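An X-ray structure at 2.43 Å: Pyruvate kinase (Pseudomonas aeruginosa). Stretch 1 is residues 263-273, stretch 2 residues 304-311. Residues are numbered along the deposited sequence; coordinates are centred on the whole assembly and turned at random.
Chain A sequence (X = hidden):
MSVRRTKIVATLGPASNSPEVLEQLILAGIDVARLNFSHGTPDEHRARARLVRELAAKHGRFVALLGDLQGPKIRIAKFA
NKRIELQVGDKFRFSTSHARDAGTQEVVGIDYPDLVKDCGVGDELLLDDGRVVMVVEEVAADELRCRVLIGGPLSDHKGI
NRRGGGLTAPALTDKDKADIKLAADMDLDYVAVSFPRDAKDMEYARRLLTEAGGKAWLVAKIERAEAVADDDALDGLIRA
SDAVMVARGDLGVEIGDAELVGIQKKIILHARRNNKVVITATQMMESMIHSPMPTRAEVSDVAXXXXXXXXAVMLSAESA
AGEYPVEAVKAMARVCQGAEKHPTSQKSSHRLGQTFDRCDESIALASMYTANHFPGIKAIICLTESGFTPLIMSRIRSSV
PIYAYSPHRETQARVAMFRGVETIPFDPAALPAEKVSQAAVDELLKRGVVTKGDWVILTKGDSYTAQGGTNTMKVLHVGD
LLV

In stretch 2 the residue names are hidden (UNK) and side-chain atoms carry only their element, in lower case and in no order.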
# COMPACT_ATOMS: atom_id res chain seq x y z
N ILE A 263 16.17 -17.36 -6.12
CA ILE A 263 17.38 -17.10 -5.38
C ILE A 263 18.15 -15.91 -5.99
O ILE A 263 18.69 -15.08 -5.26
CB ILE A 263 18.25 -18.37 -5.26
CG1 ILE A 263 17.65 -19.35 -4.27
CG2 ILE A 263 19.69 -18.08 -4.85
CD1 ILE A 263 16.66 -20.37 -4.81
N GLN A 264 18.18 -15.81 -7.32
CA GLN A 264 18.78 -14.64 -7.94
C GLN A 264 18.15 -13.37 -7.38
O GLN A 264 18.84 -12.44 -6.98
CB GLN A 264 18.66 -14.66 -9.46
CG GLN A 264 19.26 -13.43 -10.13
CD GLN A 264 19.11 -13.43 -11.63
OE1 GLN A 264 19.50 -14.35 -12.31
NE2 GLN A 264 18.57 -12.35 -12.17
N LYS A 265 16.82 -13.36 -7.31
CA LYS A 265 16.12 -12.19 -6.82
C LYS A 265 16.38 -11.93 -5.35
O LYS A 265 16.57 -10.77 -4.95
CB LYS A 265 14.63 -12.28 -7.13
CG LYS A 265 14.31 -11.90 -8.58
CD LYS A 265 13.06 -12.56 -9.11
CE LYS A 265 12.43 -11.81 -10.30
NZ LYS A 265 13.23 -11.87 -11.57
N LYS A 266 16.45 -13.00 -4.55
CA LYS A 266 16.72 -12.83 -3.14
C LYS A 266 18.12 -12.29 -2.90
O LYS A 266 18.30 -11.32 -2.15
CB LYS A 266 16.52 -14.16 -2.39
CG LYS A 266 16.68 -14.04 -0.87
CD LYS A 266 15.56 -14.75 -0.02
CE LYS A 266 15.69 -16.24 0.18
NZ LYS A 266 14.71 -16.55 1.23
N ILE A 267 19.10 -12.86 -3.59
CA ILE A 267 20.48 -12.43 -3.40
C ILE A 267 20.63 -10.94 -3.73
O ILE A 267 21.22 -10.19 -2.97
CB ILE A 267 21.44 -13.26 -4.25
CG1 ILE A 267 21.49 -14.71 -3.79
CG2 ILE A 267 22.84 -12.67 -4.21
CD1 ILE A 267 22.04 -15.67 -4.83
N ILE A 268 20.08 -10.51 -4.86
CA ILE A 268 20.21 -9.13 -5.26
C ILE A 268 19.58 -8.22 -4.21
O ILE A 268 20.20 -7.25 -3.77
CB ILE A 268 19.56 -8.90 -6.63
CG1 ILE A 268 20.40 -9.56 -7.71
CG2 ILE A 268 19.40 -7.41 -6.92
CD1 ILE A 268 19.68 -9.72 -9.03
N LEU A 269 18.37 -8.55 -3.79
CA LEU A 269 17.67 -7.73 -2.82
C LEU A 269 18.40 -7.69 -1.47
O LEU A 269 18.61 -6.62 -0.90
CB LEU A 269 16.26 -8.24 -2.63
CG LEU A 269 15.39 -7.45 -1.65
CD1 LEU A 269 15.02 -6.06 -2.20
CD2 LEU A 269 14.15 -8.26 -1.29
N HIS A 270 18.81 -8.84 -0.96
CA HIS A 270 19.49 -8.86 0.33
C HIS A 270 20.83 -8.13 0.26
O HIS A 270 21.21 -7.44 1.19
CB HIS A 270 19.66 -10.28 0.85
CG HIS A 270 18.38 -10.87 1.39
ND1 HIS A 270 18.35 -11.76 2.42
CD2 HIS A 270 17.09 -10.67 1.03
CE1 HIS A 270 17.10 -12.12 2.66
NE2 HIS A 270 16.32 -11.47 1.82
N ALA A 271 21.53 -8.25 -0.86
CA ALA A 271 22.76 -7.50 -1.06
C ALA A 271 22.51 -6.01 -0.94
O ALA A 271 23.17 -5.32 -0.15
CB ALA A 271 23.40 -7.84 -2.39
N ARG A 272 21.53 -5.51 -1.69
CA ARG A 272 21.24 -4.08 -1.66
C ARG A 272 20.81 -3.62 -0.26
O ARG A 272 21.22 -2.56 0.20
CB ARG A 272 20.18 -3.72 -2.70
CG ARG A 272 20.61 -3.93 -4.13
CD ARG A 272 19.49 -3.78 -5.14
NE ARG A 272 18.90 -2.47 -5.08
CZ ARG A 272 17.61 -2.18 -4.85
NH1 ARG A 272 16.69 -3.14 -4.73
NH2 ARG A 272 17.25 -0.90 -4.78
N ARG A 273 20.01 -4.42 0.42
CA ARG A 273 19.58 -4.06 1.77
C ARG A 273 20.74 -3.91 2.73
O ARG A 273 20.70 -3.03 3.59
CB ARG A 273 18.62 -5.07 2.33
CG ARG A 273 17.29 -4.97 1.73
CD ARG A 273 16.38 -5.88 2.49
NE ARG A 273 15.07 -5.71 1.91
CZ ARG A 273 14.07 -6.57 2.02
NH1 ARG A 273 14.22 -7.73 2.68
NH2 ARG A 273 12.94 -6.29 1.38
N UNK A 304 15.83 -8.67 -17.41
CA UNK A 304 15.21 -8.98 -16.13
C UNK A 304 16.17 -8.80 -14.99
O UNK A 304 15.75 -8.40 -13.92
o UNK A 304 12.27 -9.82 -16.03
c UNK A 304 13.16 -10.35 -16.67
n UNK A 304 12.96 -10.88 -17.86
c UNK A 304 14.58 -10.38 -16.12
N UNK A 305 17.46 -9.05 -15.22
CA UNK A 305 18.47 -8.77 -14.18
C UNK A 305 18.53 -7.26 -13.90
O UNK A 305 18.67 -6.85 -12.75
c UNK A 305 19.83 -9.30 -14.57
N UNK A 306 18.38 -6.45 -14.94
CA UNK A 306 18.37 -5.02 -14.77
C UNK A 306 17.15 -4.58 -13.96
O UNK A 306 17.26 -3.73 -13.06
c UNK A 306 19.78 -4.59 -16.80
c UNK A 306 18.43 -4.30 -16.12
c UNK A 306 18.24 -2.80 -15.95
N UNK A 307 15.99 -5.16 -14.24
CA UNK A 307 14.79 -4.84 -13.46
C UNK A 307 14.86 -5.38 -12.04
O UNK A 307 14.34 -4.73 -11.14
c UNK A 307 13.25 -3.30 -15.66
c UNK A 307 13.55 -5.33 -14.16
c UNK A 307 13.31 -4.80 -15.57
c UNK A 307 12.05 -5.39 -16.16
N UNK A 308 15.55 -6.50 -11.81
CA UNK A 308 15.82 -6.95 -10.44
C UNK A 308 16.74 -5.95 -9.68
O UNK A 308 16.93 -6.10 -8.48
o UNK A 308 14.42 -9.41 -10.98
c UNK A 308 15.67 -9.45 -11.07
c UNK A 308 16.49 -8.33 -10.40
o UNK A 308 16.29 -10.37 -11.69
N UNK A 309 17.31 -4.98 -10.41
CA UNK A 309 18.20 -3.96 -9.85
C UNK A 309 19.58 -4.50 -9.45
O UNK A 309 20.15 -4.13 -8.42
c UNK A 309 16.81 -1.07 -9.97
c UNK A 309 17.54 -3.13 -8.71
c UNK A 309 17.90 1.03 -9.66
c UNK A 309 17.65 -1.66 -9.00
c UNK A 309 18.75 0.48 -8.72
c UNK A 309 18.64 -0.87 -8.40
c UNK A 309 16.93 0.27 -10.28
o UNK A 309 18.02 2.36 -10.00
N UNK A 310 20.12 -5.36 -10.29
CA UNK A 310 21.51 -5.76 -10.19
C UNK A 310 22.40 -4.55 -10.48
O UNK A 310 22.02 -3.65 -11.24
c UNK A 310 21.94 -6.44 -12.62
o UNK A 310 23.02 -7.60 -10.80
c UNK A 310 21.82 -6.91 -11.19
N UNK A 311 23.58 -4.53 -9.88
CA UNK A 311 24.54 -3.48 -10.18
C UNK A 311 25.20 -3.73 -11.53
O UNK A 311 25.41 -2.80 -12.31
c UNK A 311 25.65 -3.39 -9.15
o UNK A 311 24.55 -3.23 -7.00
o UNK A 311 25.72 -1.50 -7.80
c UNK A 311 25.23 -2.66 -7.90
O HOH W 1 15.77 -13.28 -12.71
O HOH W 2 16.46 -5.78 -5.80

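Position 304 lies in a helix that begins earlier in the chain. Its side chain has two carbons, the second carrying one oxygen and one nitrogen, and it makes no contact with stretch 1. A flat amide on so short a stem is Asn304; both polar ends are satisfied elsewhere in the structure.

Position 305 has a single side-chain carbon, the CB, 4.1 Å from Gln264 NE2. One carbon means Ala305, a small surface beside the glutamine amide.

At position 306 one carbon carries two more, three in all, out of reach of stretch 1. Branching at CB with carbon alone gives Val306.

Position 307 holds four carbons, forked at the second, and it too leaves stretch 1 untouched. That fork is Leu307.

Position 308 has two carbons, the second bearing two oxygens. One oxygen lies 2.8 Å from Lys265 NZ and the other 3.1 Å from Gln264 NE2. A carboxylate on one methylene is Asp308. Its OD1 forms a salt bridge with the lysine, while OD2 accepts a weak hydrogen bond from the glutamine, bent to 129°. Water 1 donates to OD2 and accepts a weak bond from Lys265 NZ, a second link between the charges.

Position 309 shows one carbon leading to a six-carbon ring that bears an oxygen, with a ring carbon 3.7 Å from Arg272 NE. This is Tyr309. Its CD2 sits over one face of the Arg272 guanidinium. Its phi of 72° marks where the chain leaves helical geometry, in a Schellman motif: Tyr309 N bonds to Val306 O and the N of position 310 to Ala305 O.

Position 310 has one carbon carrying an oxygen and a carbon; its CB is 4.1 Å from Ile268 CD1. A hydroxyl and a methyl on CB make Thr310.

Position 311 has two carbons, the second with two oxygens, and makes no contact with stretch 1. This is Asp311, whose carboxylate is bonded elsewhere in the structure.

The contact sets one helix face against a helix terminus. Gln264, Ile268 and Arg272, spaced four apart, point toward stretch 2, and Lys265 brings its end in from the side. Asp308 answers the two polar groups, while Ile268 packs against the turn, its CG2 3.2 Å from Asp308 O. That carbonyl also accepts from water 2, which in turn accepts from Arg272 NH1. The rule: charge pairing at one end, an aliphatic centre, and an arginine over the turn at the other.

Stretch 2 304-311: NAVLDYTD
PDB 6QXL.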